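Local coordinates for protein esterase (Xanthomonas oryzae pv. oryzae, PDB 3H2G) that hydrolyses esters as a rice cell wall-degrading enzyme that the bacterium uses in pathogenesis, at residues Tyr138-Ser141 and Ala142-Ala145; Tyr175-Gly178 and Gly179-Met183; Ala184-Arg187 and Glu188-His192; Leu211-Thr214 and Phe215-Trp219; Pro340-Asn343 and Ala344-Ile348. All blocks are in the same frame, centred on the assembly; numbering follows the deposited sequence.

Each of the five contacts is local, so none closes a long loop, and they follow one another along the chain without nesting or crossing. Contact 1 forms the start of helix 141-162. Contacts 2 and 3 divide helix 177-192 between them, from the turn after strand 169-175 to the helix's far end, and both pack against contact 1. Contact 4, on helix 211-218 after strand 198-205, touches contact 1 through Leu-211 on Leu-139, contact 2 through Leu-211 on His-180, and contact 5 through the Asp-217 to Lys-342 salt bridge. Contact 5 opens helix 342-353, between the last two strands of the sheet. Together they show how helix starts and turns are fastened round an alpha/beta hydrolase core.

Contact 1. Residues Tyr138-Ser141 and Ala142-Ala145; sequences YLHS and ASEA
The imidazole of His-140 meets the first turn of the following helix in two ways: the backbone N of Ala-142 lies over one face, and Ser-143 sits at the ring edge, near its plane. There ND1 of His-140 and OG of Ser-143 share a hydrogen bond of 2.8 Å with an angle of 162°, in which either atom could be the donor. On the loop side, CG of Leu-139 lies over the centre of one face of the Tyr-138 ring. That ring also stacks on Tyr-237, and its hydroxyl is bonded to Thr-88.

His-140 holds the N-cap position of helix 141-162, one of the helices flanking the sheet in this alpha/beta hydrolase-type fold. Its carbonyl O accepts from Glu-144 N at 3.0 Å, and one residue on, Ser-141 O takes Ala-145 N, also at 3.0 Å; these are the opening bonds of the helix. The Ser-143 hydroxyl stands between its own backbone N and carbonyl carbon (chi1 61°), a torsion that turns OG back toward the histidine ring.

Glu-144 runs back across the same turn. Its CG passes 3.3 Å from His-140 O, and the extended chain beyond carries OE1 to 3.1 Å from Leu-139 CA, so the carboxylate lies against the loop backbone just ahead of the cap. Helix 177-192 covers this acid, with Gln-177, His-180 and Thr-181 all touching it. At the imidazole, CB of Ala-142 comes to 3.6 Å from CE1 of His-140, while Asn-317 OD1 accepts a hydrogen bond from Ser-141 N.

Contact 2. Residues Tyr175-Gly178 and Gly179-Met183; sequences YSQG and GHTAM
The contact of Ser-176 with Gly-179 and His-180 is a helix start on a sharp turn, at the point where strand 169-175 gives way to helix 177-192 in a beta-alpha-beta unit. Sequence and shape fit the GxSxG nucleophile elbow of alpha/beta hydrolases, with Ser-176 at its apex. Its backbone angles of phi 65° and psi -118° are the strained values expected of such a turn.

The carbonyl of Ser-176 opens the helix: Gly-179 N donates to its O at 2.8 Å from well above the carbonyl plane, and His-180 N adds a weak bond at 3.4 Å. Regular helical bonding then follows, Gln-177 O taking Thr-181 N at 2.9 Å and Gly-178 O taking Ala-182 N at 2.8 Å. Because Gly-178 carries no side chain, its CA can lie 3.3 Å from Tyr-175 O, and strand and helix come close together at the bend.

A chi1 of 179° carries the imidazole of His-180 away from the turn, yet its CB still rests 3.1 Å from Gln-177 O. The ring's NE2 makes a weak hydrogen bond to Ser-141 on helix 141-162. Thr-181 lays its OG1 3.3 Å from Gln-177 O, a weak and unsettled bond; the hydroxyl is also hydrogen-bonded to Tyr-125.

Although Ser-176 occupies the N-cap position, its hydroxyl makes no capping bond and is instead hydrogen-bonded to NE2 of His-377. That division of labour, carbonyl for the helix and hydroxyl for histidine, is consistent with Ser-176 being the nucleophile of a Ser-His-Asp triad completed by Asp-336.

Contact 3. Residues Ala184-Arg187 and Glu188-His192; sequences ATQR and EIEAH
Gln-186 and Glu-190, one helical turn apart, lie side by side and point the same way from one flank of helix 177-192, the crossover helix between strands 169-175 and 198-205. Their flat ends are turned 65° from each other, and a hydrogen bond spans them: NE2 of Gln-186 donates to OE2 of Glu-190 at 2.8 Å, with an angle of 160°. The acceptor lies nearly in the amide plane, and the donor comes to OE2 on its syn side, somewhat out of the carboxylate plane. An extended glutamine with CG anti to the backbone N (chi1 171°) brings its amide forward to the carboxylate.

Several further bonds fix both groups. Gln-186 OE1 is bonded to Ser-202 and NE2 also to Thr-328, while Glu-190 reaches Gln-325 N through OE1 and Thr-326 through OE2, so the polar ends tie the helix to two strands and a loop.

On a neighbouring flank Thr-185 and Ile-189 likewise run alongside each other, with CG2 of the threonine 3.9 Å from CD1 of the isoleucine; the threonine hydroxyl is bonded to Thr-181 O. CG1 of Ile-189 lies 3.3 Å from the O of Thr-185.

Contact 4. Residues Leu211-Thr214 and Phe215-Trp219; sequences LEQT and FLDSW
Gln-213 reaches one turn up its helix to Asp-217 by folding its side chain. The first torsion sends CG away from the backbone N (chi1 -167°), and a bend at chi2 brings the amide round, so that NE2 donates to OD1 of Asp-217 at 2.8 Å. Asp-217 CG, anti to its carbonyl carbon (chi1 -66°), leans back toward it. The oxygen lies in the amide plane, but it is approached from above the plane of its own carboxylate; the two flat groups are 42° apart. The other carboxylate oxygen, OD2, forms a salt bridge with Lys-342, so the acid is gripped by both its oxygens.

Leu-211 and Phe-215 point the same way, with CD1 of the leucine 3.8 Å from CE1 of the ring. The carbonyl O of Leu-211 meets the ring's edge in its plane, 3.4 Å from CD1 of Phe-215, and also accepts the backbone N-H of that residue.

This short helix, 211-218, follows strand 198-205 and begins the long run of helices that precedes strand 328-332. In the alpha/beta hydrolase fold, insertions at this point often form a cap, and here Phe-215 packs on Phe-302 and Leu-314 of that run.

Leu-216 crosses Gln-213 at about a right angle, its CD1 3.7 Å from OE1 of the amide, and lies alongside the aliphatic part of Glu-212, whose carboxylate is salt-bridged to Arg-311. Near the end of the helix a water joins Thr-214 O, to which it donates, with Ser-218 OG, at 2.7 Å from each. Ser-218 OG has a second partner in Asn-223.

Contact 5. Residues Pro340-Asn343 and Ala344-Ile348; sequences PLKN and AQTAI
Leu-341 O opens the helix by accepting Gln-345 N at 3.2 Å and, weakly, Ala-344 N. The amide of Asn-343 folds back over this start: Pro-340 O lies near its plane, and ND2 of Asn-343 meets that oxygen at 2.9 Å, on a lone pair in the carbonyl plane, with an angle of 155°.

Lys-342 O takes two hydrogen bonds from one residue. Thr-346 N and Thr-346 OG1 each approach to 2.8 Å, from opposite faces of the carbonyl plane. The hydroxyl gets there because OG1 lies anti to its own carbonyl carbon, beside the backbone N (chi1 -64°). It also lies 3.6 Å from CG of the extended lysine, whose chain runs obliquely past the threonine. Gln-345 stretches back too, leaving NE2 3.3 Å from Lys-342 CA.

On the flank facing the sheet, CD1 of Leu-341 meets CB of Ala-344 at 4.0 Å. Both pack on Leu-361 of strand 359-363, and Ala-344 and Ala-347 touch Leu-330 of strand 328-332. Helix 342-353 is the crossover between those two parallel strands, and Asn-343 OD1 is bonded to Ala-210 N just ahead of helix 211-218.

Contact 1. Residues Tyr138-Ser141 and Ala142-Ala145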
loop_
_atom_site.group_PDB
_atom_site.type_symbol
_atom_site.label_atom_id
_atom_site.label_comp_id
_atom_site.label_asym_id
_atom_site.label_seq_id
_atom_site.Cartn_x
_atom_site.Cartn_y
_atom_site.Cartn_z
ATOM N N TYR A 138 -8.103 -0.935 6.975
ATOM C CA TYR A 138 -7.136 -1.799 6.309
ATOM C C TYR A 138 -7.756 -2.532 5.113
ATOM O O TYR A 138 -8.809 -3.150 5.232
ATOM C CB TYR A 138 -6.590 -2.802 7.335
ATOM C CG TYR A 138 -5.483 -3.714 6.848
ATOM C CD1 TYR A 138 -4.345 -3.198 6.228
ATOM C CD2 TYR A 138 -5.554 -5.092 7.055
ATOM C CE1 TYR A 138 -3.301 -4.036 5.827
ATOM C CE2 TYR A 138 -4.515 -5.937 6.659
ATOM C CZ TYR A 138 -3.394 -5.402 6.047
ATOM O OH TYR A 138 -2.369 -6.235 5.650
ATOM N N LEU A 139 -7.096 -2.436 3.959
ATOM C CA LEU A 139 -7.539 -3.093 2.729
ATOM C C LEU A 139 -8.924 -2.677 2.230
ATOM O O LEU A 139 -9.612 -3.453 1.556
ATOM C CB LEU A 139 -7.474 -4.616 2.905
ATOM C CG LEU A 139 -6.052 -5.142 3.151
ATOM C CD1 LEU A 139 -6.091 -6.620 3.528
ATOM C CD2 LEU A 139 -5.210 -4.923 1.901
ATOM N N HIS A 140 -9.320 -1.449 2.558
ATOM C CA HIS A 140 -10.605 -0.906 2.129
ATOM C C HIS A 140 -10.344 -0.038 0.897
ATOM O O HIS A 140 -9.889 1.099 1.009
ATOM C CB HIS A 140 -11.223 -0.060 3.248
ATOM C CG HIS A 140 -12.568 0.498 2.910
ATOM N ND1 HIS A 140 -12.843 1.849 2.945
ATOM C CD2 HIS A 140 -13.720 -0.110 2.539
ATOM C CE1 HIS A 140 -14.106 2.048 2.610
ATOM N NE2 HIS A 140 -14.660 0.876 2.358
ATOM N N SER A 141 -10.632 -0.591 -0.276
ATOM C CA SER A 141 -10.403 0.093 -1.544
ATOM C C SER A 141 -10.851 1.550 -1.614
ATOM O O SER A 141 -10.080 2.422 -2.024
ATOM C CB SER A 141 -11.067 -0.693 -2.680
ATOM O OG SER A 141 -10.607 -2.034 -2.704
ATOM N N ALA A 142 -12.089 1.819 -1.215
ATOM C CA ALA A 142 -12.625 3.175 -1.283
ATOM C C ALA A 142 -11.846 4.235 -0.509
ATOM O O ALA A 142 -11.539 5.294 -1.059
ATOM C CB ALA A 142 -14.085 3.182 -0.839
ATOM N N SER A 143 -11.532 3.967 0.756
ATOM C CA SER A 143 -10.808 4.947 1.563
ATOM C C SER A 143 -9.306 4.962 1.284
ATOM O O SER A 143 -8.633 5.958 1.549
ATOM C CB SER A 143 -11.081 4.732 3.061
ATOM O OG SER A 143 -10.663 3.454 3.495
ATOM N N GLU A 144 -8.773 3.865 0.756
ATOM C CA GLU A 144 -7.357 3.843 0.404
ATOM C C GLU A 144 -7.220 4.788 -0.787
ATOM O O GLU A 144 -6.266 5.566 -0.886
ATOM C CB GLU A 144 -6.916 2.432 -0.002
ATOM C CG GLU A 144 -6.629 1.504 1.170
ATOM C CD GLU A 144 -6.324 0.095 0.716
ATOM O OE1 GLU A 144 -5.881 -0.722 1.546
ATOM O OE2 GLU A 144 -6.536 -0.195 -0.477
ATOM N N ALA A 145 -8.201 4.726 -1.684
ATOM C CA ALA A 145 -8.202 5.576 -2.866
ATOM C C ALA A 145 -8.488 7.036 -2.517
ATOM O O ALA A 145 -7.780 7.936 -2.975
ATOM C CB ALA A 145 -9.231 5.067 -3.880
#

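Contact 2. Residues Tyr175-Gly178 and Gly179-Met183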
loop_
_atom_site.group_PDB
_atom_site.type_symbol
_atom_site.label_atom_id
_atom_site.label_comp_id
_atom_site.label_asym_id
_atom_site.label_seq_id
_atom_site.Cartn_x
_atom_site.Cartn_y
_atom_site.Cartn_z
ATOM N N TYR A 175 3.420 -0.711 -2.618
ATOM C CA TYR A 175 3.898 -2.042 -2.266
ATOM C C TYR A 175 3.053 -2.713 -1.184
ATOM O O TYR A 175 2.701 -2.084 -0.185
ATOM C CB TYR A 175 5.362 -1.934 -1.807
ATOM C CG TYR A 175 5.822 -3.031 -0.870
ATOM C CD1 TYR A 175 5.974 -4.345 -1.316
ATOM C CD2 TYR A 175 6.077 -2.758 0.473
ATOM C CE1 TYR A 175 6.365 -5.361 -0.445
ATOM C CE2 TYR A 175 6.466 -3.766 1.352
ATOM C CZ TYR A 175 6.606 -5.065 0.886
ATOM O OH TYR A 175 6.972 -6.067 1.755
ATOM N N SER A 176 2.732 -3.990 -1.409
ATOM C CA SER A 176 1.949 -4.811 -0.479
ATOM C C SER A 176 0.522 -4.273 -0.337
ATOM O O SER A 176 -0.227 -4.247 -1.315
ATOM C CB SER A 176 2.649 -4.858 0.885
ATOM O OG SER A 176 2.189 -5.960 1.656
ATOM N N GLN A 177 0.121 -3.866 0.866
ATOM C CA GLN A 177 -1.218 -3.298 1.007
ATOM C C GLN A 177 -1.242 -2.116 0.045
ATOM O O GLN A 177 -2.275 -1.798 -0.544
ATOM C CB GLN A 177 -1.481 -2.765 2.421
ATOM C CG GLN A 177 -2.819 -2.012 2.503
ATOM C CD GLN A 177 -2.999 -1.176 3.762
ATOM O OE1 GLN A 177 -4.003 -0.469 3.908
ATOM N NE2 GLN A 177 -2.039 -1.247 4.669
ATOM N N GLY A 178 -0.081 -1.479 -0.102
ATOM C CA GLY A 178 0.050 -0.331 -0.985
ATOM C C GLY A 178 -0.206 -0.660 -2.441
ATOM O O GLY A 178 -0.545 0.226 -3.227
ATOM N N GLY A 179 -0.027 -1.926 -2.807
ATOM C CA GLY A 179 -0.277 -2.338 -4.180
ATOM C C GLY A 179 -1.779 -2.362 -4.385
ATOM O O GLY A 179 -2.287 -2.052 -5.463
ATOM N N HIS A 180 -2.488 -2.746 -3.328
ATOM C CA HIS A 180 -3.944 -2.791 -3.333
ATOM C C HIS A 180 -4.397 -1.327 -3.420
ATOM O O HIS A 180 -5.297 -0.984 -4.184
ATOM C CB HIS A 180 -4.434 -3.446 -2.033
ATOM C CG HIS A 180 -5.926 -3.528 -1.903
ATOM N ND1 HIS A 180 -6.663 -4.588 -2.389
ATOM C CD2 HIS A 180 -6.816 -2.685 -1.328
ATOM C CE1 HIS A 180 -7.943 -4.393 -2.117
ATOM N NE2 HIS A 180 -8.061 -3.245 -1.476
ATOM N N THR A 181 -3.746 -0.466 -2.642
ATOM C CA THR A 181 -4.051 0.962 -2.635
ATOM C C THR A 181 -3.833 1.587 -4.013
ATOM O O THR A 181 -4.687 2.323 -4.522
ATOM C CB THR A 181 -3.155 1.714 -1.626
ATOM O OG1 THR A 181 -3.466 1.283 -0.297
ATOM C CG2 THR A 181 -3.361 3.222 -1.735
ATOM N N ALA A 182 -2.681 1.299 -4.610
ATOM C CA ALA A 182 -2.351 1.845 -5.921
ATOM C C ALA A 182 -3.400 1.470 -6.960
ATOM O O ALA A 182 -3.881 2.326 -7.709
ATOM C CB ALA A 182 -0.974 1.349 -6.365
ATOM N N MET A 183 -3.761 0.192 -7.002
ATOM C CA MET A 183 -4.749 -0.275 -7.970
ATOM C C MET A 183 -6.139 0.293 -7.697
ATOM O O MET A 183 -6.867 0.646 -8.631
ATOM C CB MET A 183 -4.811 -1.807 -7.982
ATOM C CG MET A 183 -5.738 -2.355 -9.069
ATOM S SD MET A 183 -5.722 -4.155 -9.222
ATOM C CE MET A 183 -4.195 -4.403 -10.131
#

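Contact 3. Residues Ala184-Arg187 and Glu188-His192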
loop_
_atom_site.group_PDB
_atom_site.type_symbol
_atom_site.label_atom_id
_atom_site.label_comp_id
_atom_site.label_asym_id
_atom_site.label_seq_id
_atom_site.Cartn_x
_atom_site.Cartn_y
_atom_site.Cartn_z
ATOM N N ALA A 184 -6.511 0.381 -6.423
ATOM C CA ALA A 184 -7.821 0.918 -6.058
ATOM C C ALA A 184 -7.901 2.387 -6.455
ATOM O O ALA A 184 -8.950 2.874 -6.893
ATOM C CB ALA A 184 -8.056 0.765 -4.554
ATOM N N THR A 185 -6.787 3.093 -6.293
ATOM C CA THR A 185 -6.719 4.508 -6.647
ATOM C C THR A 185 -6.799 4.647 -8.169
ATOM O O THR A 185 -7.456 5.550 -8.693
ATOM C CB THR A 185 -5.402 5.142 -6.135
ATOM O OG1 THR A 185 -5.338 5.022 -4.705
ATOM C CG2 THR A 185 -5.330 6.612 -6.522
ATOM N N GLN A 186 -6.131 3.748 -8.881
ATOM C CA GLN A 186 -6.157 3.784 -10.338
ATOM C C GLN A 186 -7.582 3.582 -10.845
ATOM O O GLN A 186 -8.041 4.286 -11.742
ATOM C CB GLN A 186 -5.261 2.689 -10.913
ATOM C CG GLN A 186 -5.406 2.531 -12.417
ATOM C CD GLN A 186 -4.613 1.363 -12.965
ATOM O OE1 GLN A 186 -3.983 0.614 -12.215
ATOM N NE2 GLN A 186 -4.647 1.196 -14.284
ATOM N N ARG A 187 -8.279 2.611 -10.269
ATOM C CA ARG A 187 -9.646 2.324 -10.681
ATOM C C ARG A 187 -10.556 3.534 -10.484
ATOM O O ARG A 187 -11.373 3.851 -11.347
ATOM C CB ARG A 187 -10.198 1.128 -9.896
ATOM C CG ARG A 187 -11.599 0.710 -10.337
ATOM C CD ARG A 187 -12.098 -0.507 -9.578
ATOM N NE ARG A 187 -12.230 -0.244 -8.147
ATOM C CZ ARG A 187 -12.704 -1.123 -7.269
ATOM N NH1 ARG A 187 -13.091 -2.326 -7.681
ATOM N NH2 ARG A 187 -12.794 -0.802 -5.987
ATOM N N GLU A 188 -10.404 4.209 -9.348
ATOM C CA GLU A 188 -11.222 5.378 -9.027
ATOM C C GLU A 188 -10.952 6.566 -9.946
ATOM O O GLU A 188 -11.884 7.230 -10.402
ATOM C CB GLU A 188 -10.993 5.782 -7.567
ATOM C CG GLU A 188 -11.785 7.001 -7.096
ATOM C CD GLU A 188 -13.290 6.819 -7.213
ATOM O OE1 GLU A 188 -13.765 5.664 -7.165
ATOM O OE2 GLU A 188 -13.998 7.840 -7.337
ATOM N N ILE A 189 -9.679 6.838 -10.221
ATOM C CA ILE A 189 -9.332 7.954 -11.092
ATOM C C ILE A 189 -9.848 7.711 -12.511
ATOM O O ILE A 189 -10.439 8.598 -13.125
ATOM C CB ILE A 189 -7.802 8.188 -11.111
ATOM C CG1 ILE A 189 -7.344 8.689 -9.734
ATOM C CG2 ILE A 189 -7.437 9.194 -12.198
ATOM C CD1 ILE A 189 -5.840 8.912 -9.616
ATOM N N GLU A 190 -9.638 6.507 -13.034
ATOM C CA GLU A 190 -10.116 6.202 -14.379
ATOM C C GLU A 190 -11.640 6.305 -14.457
ATOM O O GLU A 190 -12.198 6.789 -15.449
ATOM C CB GLU A 190 -9.667 4.796 -14.797
ATOM C CG GLU A 190 -8.171 4.685 -15.069
ATOM C CD GLU A 190 -7.747 3.292 -15.498
ATOM O OE1 GLU A 190 -8.614 2.508 -15.943
ATOM O OE2 GLU A 190 -6.541 2.988 -15.405
ATOM N N ALA A 191 -12.315 5.873 -13.401
ATOM C CA ALA A 191 -13.772 5.895 -13.376
ATOM C C ALA A 191 -14.431 7.261 -13.165
ATOM O O ALA A 191 -15.587 7.445 -13.548
ATOM C CB ALA A 191 -14.278 4.920 -12.318
ATOM N N HIS A 192 -13.710 8.218 -12.584
ATOM C CA HIS A 192 -14.309 9.522 -12.290
ATOM C C HIS A 192 -13.449 10.775 -12.431
ATOM O O HIS A 192 -13.972 11.854 -12.728
ATOM C CB HIS A 192 -14.828 9.534 -10.844
ATOM C CG HIS A 192 -15.871 8.504 -10.548
ATOM N ND1 HIS A 192 -17.172 8.612 -10.991
ATOM C CD2 HIS A 192 -15.813 7.359 -9.828
ATOM C CE1 HIS A 192 -17.870 7.580 -10.554
ATOM N NE2 HIS A 192 -17.069 6.803 -9.847
#

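Contact 4. Residues Leu211-Thr214 and Phe215-Trp219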
loop_
_atom_site.group_PDB
_atom_site.type_symbol
_atom_site.label_atom_id
_atom_site.label_comp_id
_atom_site.label_asym_id
_atom_site.label_seq_id
_atom_site.Cartn_x
_atom_site.Cartn_y
_atom_site.Cartn_z
ATOM N N LEU A 211 -8.231 -10.218 -3.363
ATOM C CA LEU A 211 -8.245 -10.200 -1.905
ATOM C C LEU A 211 -8.912 -11.388 -1.235
ATOM O O LEU A 211 -8.290 -12.074 -0.424
ATOM C CB LEU A 211 -8.883 -8.895 -1.412
ATOM C CG LEU A 211 -8.793 -8.634 0.095
ATOM C CD1 LEU A 211 -7.332 -8.635 0.525
ATOM C CD2 LEU A 211 -9.443 -7.303 0.433
ATOM N N GLU A 212 -10.178 -11.629 -1.560
ATOM C CA GLU A 212 -10.901 -12.746 -0.961
ATOM C C GLU A 212 -10.219 -14.089 -1.228
ATOM O O GLU A 212 -10.015 -14.884 -0.307
ATOM C CB GLU A 212 -12.340 -12.787 -1.489
ATOM C CG GLU A 212 -13.109 -14.036 -1.075
ATOM C CD GLU A 212 -14.438 -14.166 -1.794
ATOM O OE1 GLU A 212 -14.571 -13.604 -2.901
ATOM O OE2 GLU A 212 -15.344 -14.842 -1.262
ATOM N N GLN A 213 -9.854 -14.341 -2.483
ATOM C CA GLN A 213 -9.216 -15.609 -2.833
ATOM C C GLN A 213 -7.845 -15.765 -2.176
ATOM O O GLN A 213 -7.427 -16.877 -1.853
ATOM C CB GLN A 213 -9.085 -15.746 -4.352
ATOM C CG GLN A 213 -8.731 -17.161 -4.806
ATOM C CD GLN A 213 -9.785 -18.180 -4.393
ATOM O OE1 GLN A 213 -10.967 -18.024 -4.696
ATOM N NE2 GLN A 213 -9.357 -19.228 -3.699
ATOM N N THR A 214 -7.146 -14.650 -1.978
ATOM C CA THR A 214 -5.833 -14.680 -1.343
ATOM C C THR A 214 -5.950 -15.215 0.084
ATOM O O THR A 214 -5.126 -16.024 0.521
ATOM C CB THR A 214 -5.192 -13.268 -1.314
ATOM O OG1 THR A 214 -4.793 -12.900 -2.638
ATOM C CG2 THR A 214 -3.975 -13.241 -0.408
ATOM N N PHE A 215 -6.972 -14.762 0.809
ATOM C CA PHE A 215 -7.192 -15.219 2.181
ATOM C C PHE A 215 -7.610 -16.681 2.195
ATOM O O PHE A 215 -7.186 -17.453 3.063
ATOM C CB PHE A 215 -8.258 -14.365 2.879
ATOM C CG PHE A 215 -7.706 -13.145 3.555
ATOM C CD1 PHE A 215 -7.309 -12.040 2.817
ATOM C CD2 PHE A 215 -7.544 -13.122 4.937
ATOM C CE1 PHE A 215 -6.756 -10.927 3.442
ATOM C CE2 PHE A 215 -6.994 -12.015 5.571
ATOM C CZ PHE A 215 -6.599 -10.916 4.822
ATOM N N LEU A 216 -8.442 -17.065 1.234
ATOM C CA LEU A 216 -8.886 -18.451 1.137
ATOM C C LEU A 216 -7.683 -19.364 0.892
ATOM O O LEU A 216 -7.515 -20.382 1.562
ATOM C CB LEU A 216 -9.892 -18.617 -0.012
ATOM C CG LEU A 216 -11.287 -18.016 0.177
ATOM C CD1 LEU A 216 -12.053 -18.044 -1.136
ATOM C CD2 LEU A 216 -12.038 -18.800 1.255
ATOM N N ASP A 217 -6.842 -18.994 -0.067
ATOM C CA ASP A 217 -5.676 -19.807 -0.403
ATOM C C ASP A 217 -4.684 -20.034 0.738
ATOM O O ASP A 217 -4.052 -21.094 0.807
ATOM C CB ASP A 217 -4.937 -19.205 -1.603
ATOM C CG ASP A 217 -5.762 -19.246 -2.879
ATOM O OD1 ASP A 217 -6.783 -19.965 -2.909
ATOM O OD2 ASP A 217 -5.383 -18.567 -3.856
ATOM N N SER A 218 -4.547 -19.054 1.627
ATOM C CA SER A 218 -3.610 -19.163 2.747
ATOM C C SER A 218 -4.281 -19.419 4.093
ATOM O O SER A 218 -3.611 -19.416 5.123
ATOM C CB SER A 218 -2.778 -17.879 2.869
ATOM O OG SER A 218 -1.974 -17.661 1.724
ATOM N N TRP A 219 -5.589 -19.653 4.089
ATOM C CA TRP A 219 -6.317 -19.849 5.341
ATOM C C TRP A 219 -5.767 -20.918 6.292
ATOM O O TRP A 219 -5.832 -20.751 7.512
ATOM C CB TRP A 219 -7.794 -20.134 5.049
ATOM C CG TRP A 219 -8.679 -19.890 6.235
ATOM C CD1 TRP A 219 -9.372 -20.824 6.951
ATOM C CD2 TRP A 219 -8.949 -18.626 6.856
ATOM N NE1 TRP A 219 -10.054 -20.221 7.982
ATOM C CE2 TRP A 219 -9.811 -18.873 7.947
ATOM C CE3 TRP A 219 -8.544 -17.308 6.598
ATOM C CZ2 TRP A 219 -10.279 -17.850 8.781
ATOM C CZ3 TRP A 219 -9.009 -16.290 7.427
ATOM C CH2 TRP A 219 -9.869 -16.569 8.506
HETATM O O HOH W 1 -2.783 -16.724 -0.626
#

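Contact 5. Residues Pro340-Asn343 and Ala344-Ile348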
loop_
_atom_site.group_PDB
_atom_site.type_symbol
_atom_site.label_atom_id
_atom_site.label_comp_id
_atom_site.label_asym_id
_atom_site.label_seq_id
_atom_site.Cartn_x
_atom_site.Cartn_y
_atom_site.Cartn_z
ATOM N N PRO A 340 0.860 -14.269 -2.806
ATOM C CA PRO A 340 1.162 -15.039 -4.015
ATOM C C PRO A 340 0.978 -14.256 -5.307
ATOM O O PRO A 340 0.032 -13.479 -5.447
ATOM C CB PRO A 340 0.213 -16.227 -3.906
ATOM C CG PRO A 340 0.170 -16.459 -2.417
ATOM C CD PRO A 340 0.008 -15.052 -1.889
ATOM N N LEU A 341 1.890 -14.469 -6.250
ATOM C CA LEU A 341 1.838 -13.783 -7.536
ATOM C C LEU A 341 0.560 -14.157 -8.282
ATOM O O LEU A 341 0.200 -13.527 -9.278
ATOM C CB LEU A 341 3.074 -14.140 -8.369
ATOM C CG LEU A 341 3.345 -13.291 -9.614
ATOM C CD1 LEU A 341 3.381 -11.811 -9.241
ATOM C CD2 LEU A 341 4.674 -13.722 -10.233
ATOM N N LYS A 342 -0.120 -15.193 -7.793
ATOM C CA LYS A 342 -1.379 -15.634 -8.385
ATOM C C LYS A 342 -2.326 -14.436 -8.460
ATOM O O LYS A 342 -3.191 -14.366 -9.328
ATOM C CB LYS A 342 -2.014 -16.732 -7.525
ATOM C CG LYS A 342 -3.410 -17.151 -7.979
ATOM C CD LYS A 342 -4.082 -18.087 -6.977
ATOM C CE LYS A 342 -5.514 -18.411 -7.415
ATOM N NZ LYS A 342 -6.263 -19.226 -6.422
ATOM N N ASN A 343 -2.152 -13.494 -7.536
ATOM C CA ASN A 343 -2.982 -12.293 -7.497
ATOM C C ASN A 343 -2.887 -11.500 -8.794
ATOM O O ASN A 343 -3.905 -11.072 -9.346
ATOM C CB ASN A 343 -2.563 -11.409 -6.320
ATOM C CG ASN A 343 -3.181 -11.854 -5.014
ATOM O OD1 ASN A 343 -4.365 -11.621 -4.769
ATOM N ND2 ASN A 343 -2.388 -12.508 -4.174
ATOM N N ALA A 344 -1.665 -11.299 -9.275
ATOM C CA ALA A 344 -1.442 -10.551 -10.510
ATOM C C ALA A 344 -1.950 -11.336 -11.717
ATOM O O ALA A 344 -2.547 -10.768 -12.633
ATOM C CB ALA A 344 0.043 -10.245 -10.671
ATOM N N GLN A 345 -1.708 -12.643 -11.713
ATOM C CA GLN A 345 -2.144 -13.509 -12.803
ATOM C C GLN A 345 -3.664 -13.522 -12.897
ATOM O O GLN A 345 -4.231 -13.435 -13.990
ATOM C CB GLN A 345 -1.611 -14.930 -12.583
ATOM C CG GLN A 345 -0.099 -15.038 -12.764
ATOM C CD GLN A 345 0.497 -16.283 -12.132
ATOM O OE1 GLN A 345 1.642 -16.643 -12.412
ATOM N NE2 GLN A 345 -0.265 -16.935 -11.264
ATOM N N THR A 346 -4.319 -13.625 -11.745
ATOM C CA THR A 346 -5.775 -13.633 -11.681
ATOM C C THR A 346 -6.316 -12.286 -12.164
ATOM O O THR A 346 -7.269 -12.226 -12.937
ATOM C CB THR A 346 -6.269 -13.872 -10.233
ATOM O OG1 THR A 346 -5.865 -15.178 -9.801
ATOM C CG2 THR A 346 -7.789 -13.761 -10.157
ATOM N N ALA A 347 -5.700 -11.205 -11.702
ATOM C CA ALA A 347 -6.131 -9.869 -12.093
ATOM C C ALA A 347 -6.068 -9.686 -13.608
ATOM O O ALA A 347 -7.043 -9.272 -14.235
ATOM C CB ALA A 347 -5.269 -8.819 -11.402
ATOM N N ILE A 348 -4.919 -10.005 -14.194
ATOM C CA ILE A 348 -4.736 -9.857 -15.634
ATOM C C ILE A 348 -5.727 -10.692 -16.436
ATOM O O ILE A 348 -6.263 -10.229 -17.442
ATOM C CB ILE A 348 -3.281 -10.199 -16.039
ATOM C CG1 ILE A 348 -2.351 -9.092 -15.531
ATOM C CG2 ILE A 348 -3.158 -10.317 -17.560
ATOM C CD1 ILE A 348 -0.875 -9.360 -15.748
#